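Long-range contact in SloR (Streptococcus mutans, PDB 5CVI), which probably acts as a metal-responsive, DNA-binding transcription regulator of the DtxR/MntR family, working as a homodimer: residues Thr143-Arg157 against Val202-Lys215. Numbering follows the deposited sequence.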
loop_
_atom_site.group_PDB
_atom_site.type_symbol
_atom_site.label_atom_id
_atom_site.label_comp_id
_atom_site.label_asym_id
_atom_site.label_seq_id
_atom_site.Cartn_x
_atom_site.Cartn_y
_atom_site.Cartn_z
ATOM N N THR B 143 8.985 31.518 5.877
ATOM C CA THR B 143 9.788 30.887 6.915
ATOM C C THR B 143 10.063 31.867 8.048
ATOM O O THR B 143 10.326 33.045 7.800
ATOM C CB THR B 143 11.125 30.386 6.343
ATOM O OG1 THR B 143 10.939 29.087 5.767
ATOM C CG2 THR B 143 12.176 30.296 7.429
ATOM N N LEU B 144 9.991 31.381 9.286
ATOM C CA LEU B 144 10.292 32.205 10.455
ATOM C C LEU B 144 11.653 32.874 10.304
ATOM O O LEU B 144 11.822 34.044 10.648
ATOM C CB LEU B 144 10.264 31.369 11.733
ATOM C CG LEU B 144 10.803 32.054 12.995
ATOM C CD1 LEU B 144 9.937 33.246 13.396
ATOM C CD2 LEU B 144 10.917 31.064 14.146
ATOM N N LYS B 145 12.619 32.127 9.787
ATOM C CA LYS B 145 13.931 32.686 9.500
ATOM C C LYS B 145 13.802 33.774 8.442
ATOM O O LYS B 145 13.201 33.564 7.390
ATOM C CB LYS B 145 14.890 31.587 9.033
ATOM C CG LYS B 145 16.268 32.078 8.628
ATOM C CD LYS B 145 17.207 30.916 8.376
ATOM C CE LYS B 145 18.535 31.380 7.813
ATOM N NZ LYS B 145 18.377 31.965 6.452
ATOM N N GLY B 146 14.356 34.944 8.734
ATOM C CA GLY B 146 14.289 36.067 7.819
ATOM C C GLY B 146 13.136 37.011 8.108
ATOM O O GLY B 146 13.093 38.122 7.580
ATOM N N VAL B 147 12.201 36.568 8.942
ATOM C CA VAL B 147 11.053 37.391 9.319
ATOM C C VAL B 147 11.492 38.661 10.046
ATOM O O VAL B 147 12.324 38.606 10.950
ATOM C CB VAL B 147 10.065 36.602 10.200
ATOM C CG1 VAL B 147 9.017 37.527 10.796
ATOM C CG2 VAL B 147 9.408 35.490 9.395
ATOM N N THR B 148 10.930 39.800 9.645
ATOM C CA THR B 148 11.338 41.100 10.181
ATOM C C THR B 148 10.380 41.649 11.237
ATOM O O THR B 148 10.806 42.090 12.304
ATOM C CB THR B 148 11.465 42.156 9.065
ATOM O OG1 THR B 148 12.362 41.688 8.052
ATOM C CG2 THR B 148 11.979 43.474 9.633
ATOM N N GLU B 149 9.087 41.634 10.924
ATOM C CA GLU B 149 8.074 42.200 11.808
ATOM C C GLU B 149 7.853 41.363 13.063
ATOM O O GLU B 149 7.777 40.138 13.001
ATOM C CB GLU B 149 6.748 42.373 11.064
ATOM C CG GLU B 149 6.784 43.413 9.961
ATOM C CD GLU B 149 5.412 43.690 9.375
ATOM O OE1 GLU B 149 4.521 42.823 9.507
ATOM O OE2 GLU B 149 5.223 44.777 8.790
HETATM N N MSE B 150 7.745 42.036 14.203
HETATM C CA MSE B 150 7.451 41.367 15.464
HETATM C C MSE B 150 5.941 41.333 15.681
HETATM O O MSE B 150 5.188 41.916 14.900
HETATM C CB MSE B 150 8.147 42.083 16.625
HETATM C CG MSE B 150 9.640 42.297 16.412
HETATM SE SE MSE B 150 10.617 40.630 16.114
HETATM C CE MSE B 150 12.362 41.374 15.650
ATOM N N GLY B 151 5.499 40.652 16.733
ATOM C CA GLY B 151 4.077 40.520 17.003
ATOM C C GLY B 151 3.599 39.080 16.956
ATOM O O GLY B 151 4.398 38.148 17.060
ATOM N N VAL B 152 2.293 38.896 16.792
ATOM C CA VAL B 152 1.696 37.563 16.845
ATOM C C VAL B 152 1.713 36.834 15.495
ATOM O O VAL B 152 1.381 37.408 14.456
ATOM C CB VAL B 152 0.257 37.618 17.392
ATOM C CG1 VAL B 152 -0.334 36.218 17.474
ATOM C CG2 VAL B 152 0.240 38.284 18.758
ATOM N N TYR B 153 2.108 35.563 15.526
ATOM C CA TYR B 153 2.101 34.714 14.339
ATOM C C TYR B 153 1.394 33.398 14.629
ATOM O O TYR B 153 1.299 32.976 15.779
ATOM C CB TYR B 153 3.528 34.423 13.870
ATOM C CG TYR B 153 4.200 35.588 13.183
ATOM C CD1 TYR B 153 4.208 35.691 11.799
ATOM C CD2 TYR B 153 4.823 36.586 13.917
ATOM C CE1 TYR B 153 4.819 36.751 11.168
ATOM C CE2 TYR B 153 5.437 37.651 13.295
ATOM C CZ TYR B 153 5.432 37.731 11.921
ATOM O OH TYR B 153 6.042 38.794 11.296
ATOM N N LEU B 154 0.898 32.754 13.579
ATOM C CA LEU B 154 0.341 31.412 13.700
ATOM C C LEU B 154 1.243 30.408 12.994
ATOM O O LEU B 154 1.665 30.633 11.860
ATOM C CB LEU B 154 -1.078 31.349 13.128
ATOM C CG LEU B 154 -2.227 31.785 14.042
ATOM C CD1 LEU B 154 -2.047 33.226 14.489
ATOM C CD2 LEU B 154 -3.571 31.603 13.352
ATOM N N LEU B 155 1.550 29.310 13.676
ATOM C CA LEU B 155 2.323 28.227 13.080
ATOM C C LEU B 155 1.429 27.432 12.132
ATOM O O LEU B 155 0.564 26.677 12.572
ATOM C CB LEU B 155 2.884 27.315 14.173
ATOM C CG LEU B 155 3.721 26.108 13.745
ATOM C CD1 LEU B 155 4.925 26.549 12.930
ATOM C CD2 LEU B 155 4.167 25.319 14.966
ATOM N N LYS B 156 1.631 27.612 10.830
ATOM C CA LYS B 156 0.752 27.008 9.832
ATOM C C LYS B 156 1.319 25.735 9.195
ATOM O O LYS B 156 0.562 24.830 8.838
ATOM C CB LYS B 156 0.392 28.020 8.738
ATOM C CG LYS B 156 -0.265 29.296 9.238
ATOM C CD LYS B 156 -1.463 29.008 10.131
ATOM C CE LYS B 156 -2.577 28.303 9.371
ATOM N NZ LYS B 156 -3.703 27.925 10.278
ATOM N N ARG B 157 2.639 25.668 9.044
ATOM C CA ARG B 157 3.269 24.541 8.360
ATOM C C ARG B 157 4.684 24.236 8.851
ATOM O O ARG B 157 5.451 25.144 9.186
ATOM C CB ARG B 157 3.290 24.783 6.848
ATOM C CG ARG B 157 4.247 23.879 6.078
ATOM C CD ARG B 157 4.270 24.242 4.602
ATOM N NE ARG B 157 5.333 23.556 3.874
ATOM C CZ ARG B 157 6.173 24.158 3.039
ATOM N NH1 ARG B 157 6.076 25.463 2.828
ATOM N NH2 ARG B 157 7.110 23.458 2.414
ATOM N N VAL B 202 14.478 30.117 19.356
ATOM C CA VAL B 202 14.497 29.205 18.223
ATOM C C VAL B 202 15.688 29.531 17.329
ATOM O O VAL B 202 15.689 30.550 16.639
ATOM C CB VAL B 202 13.200 29.318 17.395
ATOM C CG1 VAL B 202 13.182 28.278 16.284
ATOM C CG2 VAL B 202 11.981 29.163 18.289
ATOM N N THR B 203 16.705 28.671 17.351
ATOM C CA THR B 203 17.880 28.858 16.504
ATOM C C THR B 203 17.456 28.973 15.049
ATOM O O THR B 203 16.536 28.282 14.612
ATOM C CB THR B 203 18.869 27.690 16.629
ATOM O OG1 THR B 203 18.280 26.500 16.088
ATOM C CG2 THR B 203 19.247 27.464 18.088
ATOM N N SER B 204 18.128 29.843 14.300
ATOM C CA SER B 204 17.765 30.083 12.907
ATOM C C SER B 204 17.784 28.801 12.072
ATOM O O SER B 204 17.126 28.718 11.037
ATOM C CB SER B 204 18.657 31.161 12.286
ATOM O OG SER B 204 20.028 30.873 12.482
ATOM N N ALA B 205 18.533 27.801 12.532
ATOM C CA ALA B 205 18.539 26.495 11.882
ATOM C C ALA B 205 17.143 25.885 11.926
ATOM O O ALA B 205 16.626 25.419 10.912
ATOM C CB ALA B 205 19.543 25.571 12.549
ATOM N N VAL B 206 16.538 25.895 13.108
ATOM C CA VAL B 206 15.194 25.366 13.286
ATOM C C VAL B 206 14.165 26.280 12.634
ATOM O O VAL B 206 13.173 25.812 12.071
ATOM C CB VAL B 206 14.845 25.203 14.779
ATOM C CG1 VAL B 206 13.412 24.714 14.941
ATOM C CG2 VAL B 206 15.811 24.242 15.449
ATOM N N ALA B 207 14.415 27.584 12.704
ATOM C CA ALA B 207 13.471 28.577 12.197
ATOM C C ALA B 207 13.272 28.471 10.684
ATOM O O ALA B 207 12.282 28.964 10.142
ATOM C CB ALA B 207 13.921 29.975 12.579
ATOM N N SER B 208 14.220 27.828 10.010
ATOM C CA SER B 208 14.177 27.680 8.560
ATOM C C SER B 208 13.293 26.514 8.136
ATOM O O SER B 208 12.933 26.394 6.966
ATOM C CB SER B 208 15.588 27.480 8.010
ATOM O OG SER B 208 16.189 26.326 8.571
ATOM N N GLN B 209 12.957 25.653 9.093
ATOM C CA GLN B 209 12.143 24.473 8.827
ATOM C C GLN B 209 10.703 24.694 9.272
ATOM O O GLN B 209 9.890 23.772 9.272
ATOM C CB GLN B 209 12.719 23.255 9.549
ATOM C CG GLN B 209 14.109 22.855 9.089
ATOM C CD GLN B 209 14.125 22.334 7.669
ATOM O OE1 GLN B 209 13.919 23.088 6.716
ATOM N NE2 GLN B 209 14.361 21.034 7.517
ATOM N N ILE B 210 10.398 25.929 9.654
ATOM C CA ILE B 210 9.073 26.281 10.148
ATOM C C ILE B 210 8.458 27.402 9.315
ATOM O O ILE B 210 9.160 28.298 8.843
ATOM C CB ILE B 210 9.133 26.720 11.622
ATOM C CG1 ILE B 210 9.413 25.516 12.519
ATOM C CG2 ILE B 210 7.840 27.396 12.036
ATOM C CD1 ILE B 210 9.463 25.862 13.989
ATOM N N TYR B 211 7.144 27.346 9.135
ATOM C CA TYR B 211 6.441 28.344 8.342
ATOM C C TYR B 211 5.338 29.011 9.160
ATOM O O TYR B 211 4.564 28.339 9.843
ATOM C CB TYR B 211 5.872 27.708 7.072
ATOM C CG TYR B 211 6.924 27.098 6.169
ATOM C CD1 TYR B 211 7.302 25.766 6.304
ATOM C CD2 TYR B 211 7.537 27.852 5.178
ATOM C CE1 TYR B 211 8.262 25.205 5.477
ATOM C CE2 TYR B 211 8.497 27.299 4.345
ATOM C CZ TYR B 211 8.856 25.977 4.499
ATOM O OH TYR B 211 9.812 25.432 3.672
ATOM N N ILE B 212 5.270 30.337 9.088
ATOM C CA ILE B 212 4.326 31.097 9.899
ATOM C C ILE B 212 3.490 32.073 9.073
ATOM O O ILE B 212 3.752 32.289 7.890
ATOM C CB ILE B 212 5.053 31.870 11.016
ATOM C CG1 ILE B 212 6.192 32.703 10.427
ATOM C CG2 ILE B 212 5.583 30.907 12.063
ATOM C CD1 ILE B 212 6.992 33.476 11.460
ATOM N N GLU B 213 2.480 32.653 9.711
ATOM C CA GLU B 213 1.612 33.631 9.066
ATOM C C GLU B 213 1.027 34.549 10.137
ATOM O O GLU B 213 0.649 34.087 11.213
ATOM C CB GLU B 213 0.508 32.924 8.272
ATOM C CG GLU B 213 -0.303 33.837 7.361
ATOM C CD GLU B 213 -0.831 33.118 6.127
ATOM O OE1 GLU B 213 -0.009 32.557 5.370
ATOM O OE2 GLU B 213 -2.064 33.115 5.913
ATOM N N LYS B 214 0.965 35.846 9.845
ATOM C CA LYS B 214 0.564 36.831 10.848
ATOM C C LYS B 214 -0.954 36.977 10.947
ATOM O O LYS B 214 -1.677 36.670 9.998
ATOM C CB LYS B 214 1.215 38.183 10.555
ATOM C CG LYS B 214 1.436 39.042 11.789
ATOM C CD LYS B 214 2.280 40.264 11.466
ATOM C CE LYS B 214 2.633 41.042 12.724
ATOM N NZ LYS B 214 3.440 42.255 12.414
ATOM N N LYS B 215 -1.430 37.444 12.100
ATOM C CA LYS B 215 -2.865 37.597 12.338
ATOM C C LYS B 215 -3.427 38.850 11.675
ATOM O O LYS B 215 -4.491 39.343 12.055
ATOM C CB LYS B 215 -3.166 37.629 13.838
ATOM C CG LYS B 215 -2.772 36.363 14.582
ATOM C CD LYS B 215 -3.365 36.338 15.986
ATOM C CE LYS B 215 -4.888 36.263 15.941
ATOM N NZ LYS B 215 -5.488 36.174 17.304
HETATM O O HOH W 1 8.633 25.740 0.729
#
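Arg157 lies along Tyr211 for its whole length. Its CB meets Tyr211 CB, Arg157 CG reaches Tyr211 CD1 at 3.6 Å, CD stays near that same ring carbon, and NE arrives between Tyr211 CD1 and CE1. Arg157 CZ then sits over the face, 3.7 Å from the ring centroid, with Arg157 NH1 3.3 Å from Tyr211 CZ. The extended chain carries the guanidinium over the ring, and the turn about CD-NE (chi4 -132°) lays it nearly parallel, planes 10° apart: a cation-pi stack. NH1 also donates to the carbonyl oxygen of Tyr140, and a water links NH2 to Tyr211 OH, so several partners fix the group's rotation.

Beneath this stack, strands 151-157 and 210-214 pair antiparallel. Leu154 N gives Glu213 O a nearly straight bond of 2.7 Å, whereas Lys156 and Arg157 both face Tyr211 in a classic beta bulge; Tyr211 O takes Lys156 N and, weakly, Arg157 N.

Across the sheet, the Tyr153 ring has Ile212 CD1 over one face and Lys214 CG over the other. Ile212 suits its place by extending CD1 to Leu144 CD1 as well, at 3.5 Å, while Lys214 offers methylenes to the ring and an ammonium to Glu149 OE1 (3.2 Å from NZ) and Met150 O. Tyr153 OH donates to Glu149 O, in the loop 143-150 that also supplies the Lys214 partners. There Leu144 N and Lys145 N bond Ile210 O and Ala207 O, and Leu144 CD2 packs on Ala207 CB.

The C-terminal edge strand of this SH3-like FeoA domain is thus held by its backbone ladder, then by apolar packing around Ile212 and by charged groups: Lys214, probably partly balanced by Glu149 in a surface salt bridge, and the arginine cation, probably stabilised by the tyrosine's pi electrons.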